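Local coordinates for protein pectate lyase/Amb allergen (Acidovorax citrulli, PDB 4HWV) that probably cleaves pectate by calcium-dependent elimination, as a secreted polysaccharide lyase of family 1, at residues Val237-Ser245 against Ala476-Glu484. Sequence-based numbering, arbitrary orientation.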
loop_
_atom_site.group_PDB
_atom_site.type_symbol
_atom_site.label_atom_id
_atom_site.label_comp_id
_atom_site.label_asym_id
_atom_site.label_seq_id
_atom_site.Cartn_x
_atom_site.Cartn_y
_atom_site.Cartn_z
ATOM N N VAL A 237 29.685 3.364 -6.621
ATOM C CA VAL A 237 28.385 2.721 -6.512
ATOM C C VAL A 237 27.468 3.328 -7.563
ATOM O O VAL A 237 27.323 4.552 -7.616
ATOM C CB VAL A 237 27.767 2.936 -5.098
ATOM C CG1 VAL A 237 26.370 2.348 -5.027
ATOM C CG2 VAL A 237 28.661 2.328 -4.006
ATOM N N TRP A 238 26.865 2.472 -8.384
ATOM C CA TRP A 238 25.978 2.912 -9.445
ATOM C C TRP A 238 24.607 2.266 -9.233
ATOM O O TRP A 238 24.467 1.028 -9.291
ATOM C CB TRP A 238 26.550 2.523 -10.813
ATOM C CG TRP A 238 25.746 3.051 -11.980
ATOM C CD1 TRP A 238 25.124 4.272 -12.079
ATOM C CD2 TRP A 238 25.470 2.357 -13.208
ATOM N NE1 TRP A 238 24.502 4.383 -13.300
ATOM C CE2 TRP A 238 24.699 3.224 -14.016
ATOM C CE3 TRP A 238 25.812 1.082 -13.713
ATOM C CZ2 TRP A 238 24.233 2.851 -15.284
ATOM C CZ3 TRP A 238 25.358 0.727 -14.983
ATOM C CH2 TRP A 238 24.565 1.595 -15.739
ATOM N N ILE A 239 23.622 3.116 -8.950
ATOM C CA ILE A 239 22.263 2.681 -8.672
ATOM C C ILE A 239 21.426 3.223 -9.815
ATOM O O ILE A 239 21.174 4.432 -9.898
ATOM C CB ILE A 239 21.796 3.247 -7.310
ATOM C CG1 ILE A 239 22.658 2.640 -6.193
ATOM C CG2 ILE A 239 20.302 3.021 -7.100
ATOM C CD1 ILE A 239 22.570 3.404 -4.873
ATOM N N ASP A 240 21.019 2.322 -10.708
ATOM C CA ASP A 240 20.459 2.730 -11.990
ATOM C C ASP A 240 19.192 1.955 -12.363
ATOM O O ASP A 240 19.151 0.723 -12.257
ATOM C CB ASP A 240 21.512 2.497 -13.085
ATOM C CG ASP A 240 20.983 2.801 -14.476
ATOM O OD1 ASP A 240 20.858 3.994 -14.844
ATOM O OD2 ASP A 240 20.683 1.824 -15.204
ATOM N N HIS A 241 18.162 2.664 -12.824
ATOM C CA HIS A 241 16.965 2.000 -13.341
ATOM C C HIS A 241 16.305 1.098 -12.300
ATOM O O HIS A 241 15.874 -0.024 -12.604
ATOM C CB HIS A 241 17.269 1.209 -14.627
ATOM C CG HIS A 241 17.238 2.030 -15.879
ATOM N ND1 HIS A 241 18.382 2.437 -16.526
ATOM C CD2 HIS A 241 16.199 2.456 -16.640
ATOM C CE1 HIS A 241 18.049 3.090 -17.632
ATOM N NE2 HIS A 241 16.730 3.124 -17.719
ATOM N N ASN A 242 16.180 1.609 -11.073
ATOM C CA ASN A 242 15.434 0.916 -10.023
ATOM C C ASN A 242 14.232 1.760 -9.650
ATOM O O ASN A 242 14.141 2.946 -10.006
ATOM C CB ASN A 242 16.285 0.701 -8.763
ATOM C CG ASN A 242 17.571 -0.026 -9.062
ATOM O OD1 ASN A 242 17.567 -1.242 -9.286
ATOM N ND2 ASN A 242 18.685 0.713 -9.069
ATOM N N THR A 243 13.302 1.136 -8.936
ATOM C CA THR A 243 12.175 1.854 -8.360
ATOM C C THR A 243 12.249 1.679 -6.850
ATOM O O THR A 243 12.616 0.603 -6.375
ATOM C CB THR A 243 10.862 1.312 -8.940
ATOM O OG1 THR A 243 10.869 1.573 -10.347
ATOM C CG2 THR A 243 9.623 1.968 -8.296
ATOM N N PHE A 244 11.942 2.740 -6.093
ATOM C CA PHE A 244 11.993 2.720 -4.626
ATOM C C PHE A 244 10.744 3.393 -4.099
ATOM O O PHE A 244 10.364 4.450 -4.598
ATOM C CB PHE A 244 13.156 3.560 -4.105
ATOM C CG PHE A 244 14.520 3.080 -4.524
ATOM C CD1 PHE A 244 15.064 3.437 -5.750
ATOM C CD2 PHE A 244 15.300 2.347 -3.640
ATOM C CE1 PHE A 244 16.342 3.021 -6.101
ATOM C CE2 PHE A 244 16.572 1.942 -3.984
ATOM C CZ PHE A 244 17.089 2.266 -5.217
ATOM N N SER A 245 10.131 2.826 -3.057
ATOM C CA SER A 245 8.951 3.441 -2.438
ATOM C C SER A 245 8.695 2.841 -1.065
ATOM O O SER A 245 9.345 1.867 -0.679
ATOM C CB SER A 245 7.699 3.202 -3.285
ATOM O OG SER A 245 7.291 1.863 -3.181
ATOM N N ALA A 476 8.090 8.299 -18.749
ATOM C CA ALA A 476 8.043 7.157 -19.628
ATOM C C ALA A 476 9.195 6.167 -19.457
ATOM O O ALA A 476 8.999 4.978 -19.672
ATOM C CB ALA A 476 7.950 7.603 -21.083
ATOM N N ARG A 477 10.390 6.647 -19.101
ATOM C CA ARG A 477 11.602 5.836 -19.252
ATOM C C ARG A 477 12.278 5.406 -17.948
ATOM O O ARG A 477 13.123 4.503 -17.966
ATOM C CB ARG A 477 12.618 6.592 -20.118
ATOM C CG ARG A 477 13.420 7.624 -19.347
ATOM C CD ARG A 477 13.987 8.719 -20.225
ATOM N NE ARG A 477 14.852 9.582 -19.420
ATOM C CZ ARG A 477 15.458 10.684 -19.855
ATOM N NH1 ARG A 477 15.288 11.104 -21.102
ATOM N NH2 ARG A 477 16.236 11.372 -19.030
ATOM N N ALA A 478 11.941 6.044 -16.827
ATOM C CA ALA A 478 12.688 5.812 -15.590
ATOM C C ALA A 478 12.231 4.578 -14.832
ATOM O O ALA A 478 11.087 4.137 -14.963
ATOM C CB ALA A 478 12.592 7.038 -14.688
ATOM N N GLY A 479 13.126 4.041 -14.007
ATOM C CA GLY A 479 12.757 3.014 -13.046
ATOM C C GLY A 479 13.016 1.581 -13.467
ATOM O O GLY A 479 13.625 1.276 -14.508
ATOM N N ALA A 480 12.552 0.674 -12.618
ATOM C CA ALA A 480 12.615 -0.747 -12.916
ATOM C C ALA A 480 11.636 -1.125 -14.025
ATOM O O ALA A 480 10.663 -0.407 -14.293
ATOM C CB ALA A 480 12.317 -1.555 -11.640
ATOM N N GLY A 481 11.886 -2.264 -14.661
ATOM C CA GLY A 481 10.959 -2.768 -15.663
ATOM C C GLY A 481 11.102 -2.102 -17.024
ATOM O O GLY A 481 10.204 -2.227 -17.850
ATOM N N LYS A 482 12.228 -1.420 -17.263
ATOM C CA LYS A 482 12.452 -0.701 -18.510
ATOM C C LYS A 482 13.612 -1.295 -19.319
ATOM O O LYS A 482 13.538 -1.418 -20.538
ATOM C CB LYS A 482 12.737 0.773 -18.205
ATOM C CG LYS A 482 11.638 1.496 -17.465
ATOM C CD LYS A 482 10.391 1.663 -18.336
ATOM C CE LYS A 482 9.312 2.429 -17.597
ATOM N NZ LYS A 482 8.080 2.546 -18.397
ATOM N N LEU A 483 14.686 -1.679 -18.641
ATOM C CA LEU A 483 15.874 -2.226 -19.298
ATOM C C LEU A 483 15.659 -3.577 -19.953
ATOM O O LEU A 483 16.358 -3.920 -20.925
ATOM C CB LEU A 483 17.016 -2.362 -18.291
ATOM C CG LEU A 483 17.663 -1.048 -17.840
ATOM C CD1 LEU A 483 18.645 -1.329 -16.720
ATOM C CD2 LEU A 483 18.396 -0.384 -19.013
ATOM N N GLU A 484 14.747 -4.369 -19.386
ATOM C CA GLU A 484 14.481 -5.710 -19.896
ATOM C C GLU A 484 13.007 -5.898 -20.189
ATOM O O GLU A 484 12.148 -5.279 -19.548
ATOM C CB GLU A 484 14.926 -6.778 -18.882
ATOM C CG GLU A 484 16.422 -6.841 -18.649
ATOM C CD GLU A 484 16.856 -8.047 -17.816
ATOM O OE1 GLU A 484 15.994 -8.753 -17.234
ATOM O OE2 GLU A 484 18.072 -8.296 -17.762
HETATM O O HOH W 1 14.919 3.604 -19.596
#
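Arg477, at the end of helix 470-477, meets His241 through a water. Its carbonyl O accepts a hydrogen bond from water 1, at 2.6 Å. The same water lies in the plane of the His241 ring and bonds NE2 at 2.7 Å. The guanidinium of Arg477 turns elsewhere and forms a salt bridge with Glu465. Gly479 then lays its backbone along the turn 241-242. Its CA makes a CA-H...O contact with Asn242 O, and its carbonyl O sits at the edge of the His241 ring. The Gly479 CA also lies 3.6 Å from Thr243 OG1. Ala480 provides the direct hydrogen bond of the contact. Its N donates to Thr243 OG1 at 3.0 Å, with a nearly straight N-H...O angle of 163°. A chi1 of -63° sets this hydroxyl beside the backbone N of Thr243. The methyl of Ala480 packs near it and also touches Thr201. Lys482 brings CB near His241 CD2, while its amino group turns away and bonds Ala476 O. Leu483 covers one face of His241. Its CG lies 3.8 Å from the ring centroid in a CH-pi contact, while CD1 reaches His241 CB and CD2 lies near CE1. His241 ND1 donates to Asp240 OD2 at 2.7 Å. OD2 lies in the ring plane, but is met from above the carboxylate plane, 38° out of it. Bonds at both nitrogens help fix the ring's rotation. Asp240 is itself held by Arg198, Ser293 and Asn294. The arrangement is a C-terminal segment packed on the turn joining strands 237-240 and 243-245 within one coil of the family 1 right-handed parallel beta-helix.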